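Aminoglycoside N(3)-acetyltransferase (Enterobacter cloacae, PDB 6NP3) transfers the acetyl group of acetyl-CoA to the 3-amino group of 2-deoxystreptamine aminoglycosides such as gentamicin, a modification that probably confers resistance to these antibiotics. Local coordinates at residues A[182-188]-A[200-206]; A[51-55]-A[125-129]. All blocks are in the same frame, centred on the assembly; numbering follows the deposited sequence.

Interaction 1: residues A[182-188]-A[200-206]; sequences KRRVTYS and VTTSDWD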
ATOM      1  N   LYS A 182       7.214 -13.774  15.942  1.00 16.68           N
ATOM      2  CA  LYS A 182       6.622 -13.210  14.736  1.00 15.24           C
ATOM      3  C   LYS A 182       5.979 -14.293  13.881  1.00 14.82           C
ATOM      4  O   LYS A 182       6.567 -15.349  13.618  1.00 17.06           O
ATOM      5  CB  LYS A 182       7.673 -12.447  13.940  1.00 15.81           C
ATOM      6  CG  LYS A 182       8.201 -11.242  14.698  1.00 16.02           C
ATOM      7  CD  LYS A 182       9.512 -10.730  14.130  1.00 17.56           C
ATOM      8  CE  LYS A 182       9.324 -10.046  12.804  1.00 16.38           C
ATOM      9  NZ  LYS A 182      10.513  -9.300  12.397  1.00 15.44           N
ATOM     10  N   ARG A 183       4.754 -14.026  13.456  1.00 14.29           N
ATOM     11  CA  ARG A 183       4.002 -14.931  12.610  1.00 15.10           C
ATOM     12  C   ARG A 183       4.425 -14.819  11.158  1.00 14.33           C
ATOM     13  O   ARG A 183       4.654 -13.721  10.630  1.00 14.27           O
ATOM     14  CB  ARG A 183       2.518 -14.585  12.707  1.00 15.92           C
ATOM     15  CG  ARG A 183       1.924 -14.876  14.055  1.00 16.24           C
ATOM     16  CD  ARG A 183       0.556 -14.255  14.201  1.00 17.51           C
ATOM     17  NE  ARG A 183      -0.397 -14.672  13.177  1.00 18.81           N
ATOM     18  CZ  ARG A 183      -1.326 -15.602  13.358  1.00 21.47           C
ATOM     19  NH1 ARG A 183      -1.416 -16.243  14.518  1.00 21.61           N
ATOM     20  NH2 ARG A 183      -2.165 -15.913  12.375  1.00 24.21           N
ATOM     21  N   ARG A 184       4.491 -15.975  10.510  1.00 14.72           N
ATOM     22  CA  ARG A 184       4.743 -16.100   9.089  1.00 15.35           C
ATOM     23  C   ARG A 184       3.605 -16.871   8.431  1.00 16.15           C
ATOM     24  O   ARG A 184       2.835 -17.586   9.082  1.00 18.45           O
ATOM     25  CB  ARG A 184       6.108 -16.741   8.810  1.00 16.30           C
ATOM     26  CG  ARG A 184       7.239 -15.866   9.316  1.00 16.94           C
ATOM     27  CD  ARG A 184       8.588 -16.449   9.061  1.00 16.64           C
ATOM     28  NE  ARG A 184       8.908 -16.593   7.646  1.00 16.66           N
ATOM     29  CZ  ARG A 184       9.342 -15.601   6.874  1.00 16.02           C
ATOM     30  NH1 ARG A 184       9.441 -14.371   7.359  1.00 16.84           N
ATOM     31  NH2 ARG A 184       9.618 -15.822   5.598  1.00 15.68           N
ATOM     32  N   VAL A 185       3.475 -16.664   7.129  1.00 15.02           N
ATOM     33  CA  VAL A 185       2.475 -17.338   6.315  1.00 14.93           C
ATOM     34  C   VAL A 185       3.182 -17.944   5.116  1.00 14.93           C
ATOM     35  O   VAL A 185       4.220 -17.451   4.666  1.00 15.14           O
ATOM     36  CB  VAL A 185       1.353 -16.395   5.822  1.00 15.91           C
ATOM     37  CG1 VAL A 185       0.458 -15.980   6.958  1.00 17.19           C
ATOM     38  CG2 VAL A 185       1.916 -15.173   5.103  1.00 16.06           C
ATOM     39  N   THR A 186       2.600 -19.015   4.588  1.00 15.26           N
ATOM     40  CA  THR A 186       3.036 -19.596   3.327  1.00 15.80           C
ATOM     41  C   THR A 186       1.889 -19.521   2.324  1.00 15.01           C
ATOM     42  O   THR A 186       0.741 -19.814   2.664  1.00 15.74           O
ATOM     43  CB  THR A 186       3.492 -21.051   3.534  1.00 18.04           C
ATOM     44  OG1 THR A 186       4.669 -21.078   4.355  1.00 19.42           O
ATOM     45  CG2 THR A 186       3.781 -21.734   2.205  1.00 18.77           C
ATOM     46  N   TYR A 187       2.180 -19.076   1.110  1.00 14.36           N
ATOM     47  CA  TYR A 187       1.165 -19.015   0.068  1.00 14.03           C
ATOM     48  C   TYR A 187       1.860 -19.166  -1.272  1.00 14.54           C
ATOM     49  O   TYR A 187       3.089 -19.162  -1.354  1.00 14.95           O
ATOM     50  CB  TYR A 187       0.333 -17.745   0.183  1.00 14.52           C
ATOM     51  CG  TYR A 187       1.110 -16.453   0.203  1.00 14.23           C
ATOM     52  CD1 TYR A 187       1.527 -15.861  -0.969  1.00 15.12           C
ATOM     53  CD2 TYR A 187       1.392 -15.808   1.394  1.00 14.95           C
ATOM     54  CE1 TYR A 187       2.226 -14.649  -0.953  1.00 15.11           C
ATOM     55  CE2 TYR A 187       2.068 -14.604   1.420  1.00 14.07           C
ATOM     56  CZ  TYR A 187       2.506 -14.052   0.247  1.00 14.11           C
ATOM     57  OH  TYR A 187       3.177 -12.847   0.248  1.00 14.60           O
ATOM     58  N   SER A 188       1.057 -19.288  -2.328  1.00 14.32           N
ATOM     59  CA  SER A 188       1.554 -19.517  -3.670  1.00 14.65           C
ATOM     60  C   SER A 188       0.909 -18.539  -4.625  1.00 14.23           C
ATOM     61  O   SER A 188      -0.294 -18.281  -4.541  1.00 15.14           O
ATOM     62  CB  SER A 188       1.213 -20.935  -4.131  1.00 16.69           C
ATOM     63  OG  SER A 188       1.800 -21.905  -3.276  1.00 17.39           O
ATOM     64  N   VAL A 200       4.907 -20.060  -7.763  1.00 17.99           N
ATOM     65  CA  VAL A 200       5.950 -19.807  -6.775  1.00 18.84           C
ATOM     66  C   VAL A 200       5.305 -19.881  -5.399  1.00 17.44           C
ATOM     67  O   VAL A 200       4.320 -19.179  -5.126  1.00 17.26           O
ATOM     68  CB  VAL A 200       6.621 -18.440  -6.991  1.00 20.04           C
ATOM     69  CG1 VAL A 200       7.644 -18.178  -5.880  1.00 21.20           C
ATOM     70  CG2 VAL A 200       7.261 -18.359  -8.367  1.00 21.28           C
ATOM     71  N   THR A 201       5.831 -20.757  -4.552  1.00 17.92           N
ATOM     72  CA  THR A 201       5.429 -20.858  -3.159  1.00 18.14           C
ATOM     73  C   THR A 201       6.482 -20.175  -2.301  1.00 19.03           C
ATOM     74  O   THR A 201       7.686 -20.363  -2.511  1.00 21.42           O
ATOM     75  CB  THR A 201       5.272 -22.323  -2.752  1.00 19.23           C
ATOM     76  OG1 THR A 201       4.332 -22.945  -3.637  1.00 19.80           O
ATOM     77  CG2 THR A 201       4.770 -22.443  -1.326  1.00 19.29           C
ATOM     78  N   THR A 202       6.026 -19.346  -1.368  1.00 16.71           N
ATOM     79  CA  THR A 202       6.945 -18.605  -0.522  1.00 17.76           C
ATOM     80  C   THR A 202       6.378 -18.504   0.879  1.00 15.97           C
ATOM     81  O   THR A 202       5.189 -18.706   1.100  1.00 17.01           O
ATOM     82  CB  THR A 202       7.150 -17.178  -1.063  1.00 18.95           C
ATOM     83  OG1 THR A 202       8.290 -16.583  -0.438  1.00 19.83           O
ATOM     84  CG2 THR A 202       5.924 -16.280  -0.807  1.00 18.66           C
ATOM     85  N   SER A 203       7.233 -18.149   1.831  1.00 16.41           N
ATOM     86  CA  SER A 203       6.771 -17.668   3.125  1.00 15.36           C
ATOM     87  C   SER A 203       7.112 -16.191   3.269  1.00 14.57           C
ATOM     88  O   SER A 203       8.005 -15.684   2.599  1.00 14.94           O
ATOM     89  CB  SER A 203       7.381 -18.486   4.269  1.00 16.89           C
ATOM     90  OG  SER A 203       8.764 -18.272   4.372  1.00 18.49           O
ATOM     91  N   ASP A 204       6.386 -15.501   4.140  1.00 13.50           N
ATOM     92  CA  ASP A 204       6.660 -14.099   4.429  1.00 12.70           C
ATOM     93  C   ASP A 204       6.025 -13.796   5.775  1.00 12.22           C
ATOM     94  O   ASP A 204       5.318 -14.624   6.343  1.00 13.36           O
ATOM     95  CB  ASP A 204       6.140 -13.173   3.309  1.00 12.77           C
ATOM     96  CG  ASP A 204       6.995 -11.922   3.116  1.00 12.82           C
ATOM     97  OD1 ASP A 204       7.694 -11.503   4.088  1.00 13.83           O
ATOM     98  OD2 ASP A 204       6.931 -11.364   1.996  1.00 12.75           O
ATOM     99  N   TRP A 205       6.295 -12.604   6.287  1.00 12.25           N
ATOM    100  CA  TRP A 205       5.617 -12.184   7.504  1.00 12.17           C
ATOM    101  C   TRP A 205       4.106 -12.132   7.303  1.00 12.81           C
ATOM    102  O   TRP A 205       3.620 -11.735   6.237  1.00 13.24           O
ATOM    103  CB  TRP A 205       6.155 -10.824   7.968  1.00 12.67           C
ATOM    104  CG  TRP A 205       7.653 -10.824   8.067  1.00 12.99           C
ATOM    105  CD1 TRP A 205       8.518 -10.159   7.279  1.00 13.58           C
ATOM    106  CD2 TRP A 205       8.446 -11.589   8.977  1.00 13.43           C
ATOM    107  NE1 TRP A 205       9.806 -10.422   7.653  1.00 14.06           N
ATOM    108  CE2 TRP A 205       9.786 -11.302   8.700  1.00 14.41           C
ATOM    109  CE3 TRP A 205       8.154 -12.482  10.001  1.00 14.89           C
ATOM    110  CZ2 TRP A 205      10.830 -11.885   9.404  1.00 15.89           C
ATOM    111  CZ3 TRP A 205       9.207 -13.068  10.686  1.00 15.81           C
ATOM    112  CH2 TRP A 205      10.514 -12.766  10.384  1.00 16.52           C
ATOM    113  N   ASP A 206       3.355 -12.480   8.340  1.00 12.69           N
ATOM    114  CA  ASP A 206       1.900 -12.409   8.269  1.00 12.88           C
ATOM    115  C   ASP A 206       1.479 -10.944   8.233  1.00 13.67           C
ATOM    116  O   ASP A 206       1.686 -10.209   9.205  1.00 16.34           O
ATOM    117  CB  ASP A 206       1.320 -13.146   9.470  1.00 13.29           C
ATOM    118  CG  ASP A 206      -0.161 -13.347   9.387  1.00 14.46           C
ATOM    119  OD1 ASP A 206      -0.821 -12.712   8.526  1.00 15.06           O
ATOM    120  OD2 ASP A 206      -0.639 -14.207  10.201  1.00 16.08           O
TER
HETATM  121  O   HOH W   1      10.112 -12.932   4.982  1.00 23.49           O
HETATM  122  O   HOH W   2       0.340 -16.848  10.489  1.00 27.93           O
HETATM  123  O   HOH W   3       9.228 -19.403   7.288  1.00 38.08           O
HETATM  124  O   HOH W   4       5.899 -12.492  -0.139  1.00 12.86           O
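Strands 184-188 and 200-205 run antiparallel, their axes 4.5 Å apart at closest approach and their directions 153° apart. Val185 with Asp204 and Tyr187 with Thr202 form hydrogen-bonded pairs, each closed by two amide-carbonyl bonds, such as Val185 N to Asp204 O at 2.9 Å. Beyond the last strand pair, Asp206 N still reaches Arg183 O (2.9 Å), prolonging the ladder into the loop. There the guanidinium of Arg183, also paired with Asp212, forms a salt bridge from NE to Asp206 OD2 (3.0 Å); OD1 of this aspartate accepts the amide of Asn208. Trp205 illustrates how an indole serves two cations: Arg184 NH1 lies over one face and Lys182 CE over the other, giving two cation-pi contacts and a CH-pi contact, while Lys182 NZ also donates to the carbonyls of Ala177 and Ala175. Arg184 reaches on to Ser203, NH2 to OG at 2.9 Å. The Tyr187 ring covers Thr202 CG2 and meets Tyr67 of the gentamicin pocket; the Tyr187 side chain lies about 7 Å from the bound gentamicin at the nearest atoms. This is an antiparallel beta hairpin whose Val185, Tyr187, Thr202 and Asp204 face puts Tyr187 beside the aminoglycoside pocket.

Interaction 2: residues A[51-55]-A[125-129]; sequences GPTGN and GPDAA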
ATOM      1  N   GLY A  51       3.307  17.145  -9.233  1.00 14.92           N
ATOM      2  CA  GLY A  51       3.996  17.757 -10.346  1.00 17.19           C
ATOM      3  C   GLY A  51       4.777  16.773 -11.187  1.00 17.07           C
ATOM      4  O   GLY A  51       4.857  15.575 -10.905  1.00 15.88           O
ATOM      5  N   PRO A  52       5.363  17.276 -12.272  1.00 18.85           N
ATOM      6  CA  PRO A  52       6.098  16.392 -13.190  1.00 19.95           C
ATOM      7  C   PRO A  52       7.383  15.796 -12.629  1.00 17.04           C
ATOM      8  O   PRO A  52       7.892  14.842 -13.228  1.00 17.26           O
ATOM      9  CB  PRO A  52       6.370  17.291 -14.405  1.00 21.65           C
ATOM     10  CG  PRO A  52       6.362  18.660 -13.849  1.00 20.95           C
ATOM     11  CD  PRO A  52       5.327  18.669 -12.744  1.00 20.82           C
ATOM     12  N   THR A  53       7.891  16.260 -11.492  1.00 14.86           N
ATOM     13  CA  THR A  53       9.009  15.574 -10.855  1.00 14.75           C
ATOM     14  C   THR A  53       8.574  14.746  -9.655  1.00 13.06           C
ATOM     15  O   THR A  53       9.408  14.078  -9.055  1.00 14.27           O
ATOM     16  CB  THR A  53      10.084  16.561 -10.390  1.00 17.28           C
ATOM     17  OG1 THR A  53       9.563  17.333  -9.291  1.00 20.49           O
ATOM     18  CG2 THR A  53      10.502  17.506 -11.484  1.00 17.39           C
ATOM     19  N   GLY A  54       7.310  14.795  -9.279  1.00 12.51           N
ATOM     20  CA  GLY A  54       6.851  14.013  -8.146  1.00 11.86           C
ATOM     21  C   GLY A  54       6.499  12.587  -8.524  1.00 11.73           C
ATOM     22  O   GLY A  54       6.515  12.195  -9.691  1.00 11.92           O
ATOM     23  N   ASN A  55       6.161  11.801  -7.503  1.00 11.11           N
ATOM     24  CA  ASN A  55       5.836  10.402  -7.709  1.00 11.38           C
ATOM     25  C   ASN A  55       4.665  10.022  -6.807  1.00 11.18           C
ATOM     26  O   ASN A  55       4.502  10.548  -5.704  1.00 11.36           O
ATOM     27  CB  ASN A  55       7.016   9.476  -7.383  1.00 11.89           C
ATOM     28  CG  ASN A  55       8.211   9.698  -8.277  1.00 12.37           C
ATOM     29  OD1 ASN A  55       8.311   9.135  -9.365  1.00 12.11           O
ATOM     30  ND2 ASN A  55       9.130  10.534  -7.817  1.00 13.46           N
ATOM     31  N   GLY A 125       5.371   8.384 -12.117  1.00 12.34           N
ATOM     32  CA  GLY A 125       6.322   9.469 -12.006  1.00 12.33           C
ATOM     33  C   GLY A 125       7.696   9.057 -12.474  1.00 12.01           C
ATOM     34  O   GLY A 125       7.930   7.898 -12.844  1.00 12.52           O
ATOM     35  N   PRO A 126       8.639   9.996 -12.479  1.00 12.07           N
ATOM     36  CA  PRO A 126       9.952   9.701 -13.065  1.00 12.25           C
ATOM     37  C   PRO A 126      10.695   8.579 -12.385  1.00 11.89           C
ATOM     38  O   PRO A 126      11.561   7.953 -13.004  1.00 13.10           O
ATOM     39  CB  PRO A 126      10.703  11.032 -12.966  1.00 12.65           C
ATOM     40  CG  PRO A 126       9.623  12.068 -12.944  1.00 12.50           C
ATOM     41  CD  PRO A 126       8.492  11.417 -12.138  1.00 12.20           C
ATOM     42  N   ASP A 127      10.429   8.320 -11.108  1.00 12.45           N
ATOM     43  CA  ASP A 127      11.137   7.286 -10.366  1.00 12.48           C
ATOM     44  C   ASP A 127      10.332   5.998 -10.265  1.00 12.70           C
ATOM     45  O   ASP A 127      10.689   5.093  -9.501  1.00 13.41           O
ATOM     46  CB  ASP A 127      11.502   7.804  -8.977  1.00 12.89           C
ATOM     47  CG  ASP A 127      12.368   9.043  -9.021  1.00 12.77           C
ATOM     48  OD1 ASP A 127      13.309   9.109  -9.825  1.00 13.24           O
ATOM     49  OD2 ASP A 127      12.094   9.993  -8.268  1.00 15.87           O
ATOM     50  N   ALA A 128       9.297   5.862 -11.088  1.00 13.25           N
ATOM     51  CA  ALA A 128       8.386   4.732 -10.964  1.00 13.48           C
ATOM     52  C   ALA A 128       9.085   3.402 -11.195  1.00 13.36           C
ATOM     53  O   ALA A 128       8.816   2.418 -10.490  1.00 13.84           O
ATOM     54  CB  ALA A 128       7.248   4.871 -11.967  1.00 14.32           C
ATOM     55  N   ALA A 129       9.961   3.312 -12.192  1.00 13.90           N
ATOM     56  CA  ALA A 129      10.607   2.025 -12.420  1.00 14.15           C
ATOM     57  C   ALA A 129      11.488   1.637 -11.238  1.00 13.34           C
ATOM     58  O   ALA A 129      11.542   0.460 -10.847  1.00 14.60           O
ATOM     59  CB  ALA A 129      11.410   2.053 -13.720  1.00 16.83           C
TER
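Two hydrogen bonds join these segments, both made by the carboxamide of Asn55. Asn55 OD1 accepts Asp127 N (2.9 Å), and Asn55 ND2 gives a weak bond to Asp127 OD2 (3.0 Å), an oxygen that also bonds to His153. One side chain thus grips both the backbone and the carboxylate of the residue at the N-cap of helix 128-132. Each segment contains a type I beta turn, Gly51 to Gly54 and Gly125 to Ala128: the first carries the chain from helix 39-50 into strand 55-59, the second leads from the neighbouring strand 121-124 into helix 128-132. Asp127 belongs to a magnesium site, its side chain about 3 Å from the bound ion at the nearest atoms, so Asn55 holds a metal-binding residue. Van der Waals contacts are few, with Pro126 CG 3.3 Å from Pro52 O and Pro126 CD 3.2 Å from Gly54 O. Gly125 CA makes a CA-H...O contact with Gly54 O at 3.6 Å; a beta carbon on Gly125 would clash with Gly54 O and Asn55 OD1.

How the interactions relate
Distant contacts can serve one fold in different ways. Interactions 1 and 2 lie on opposite sides of the chain's centre, with centres 31 Å apart and nearest atoms about 18 Å apart, and they do not touch. Along the sequence they come in series: 51-55 and 125-129 meet across 69 intervening residues before the chain reaches 182-188 and 200-206. Interaction 2 joins connections at the ends of adjacent strands 55-59 and 121-124 of the mixed seven-stranded sheet, beside magnesium. Interaction 1 belongs to a separate two-stranded sheet, 184-193 with 196-205, near the gentamicin pocket. Both belong to one acetyltransferase family region, yet the metal-binding turn and the hairpin beside the drug pocket are separate parts of the fold.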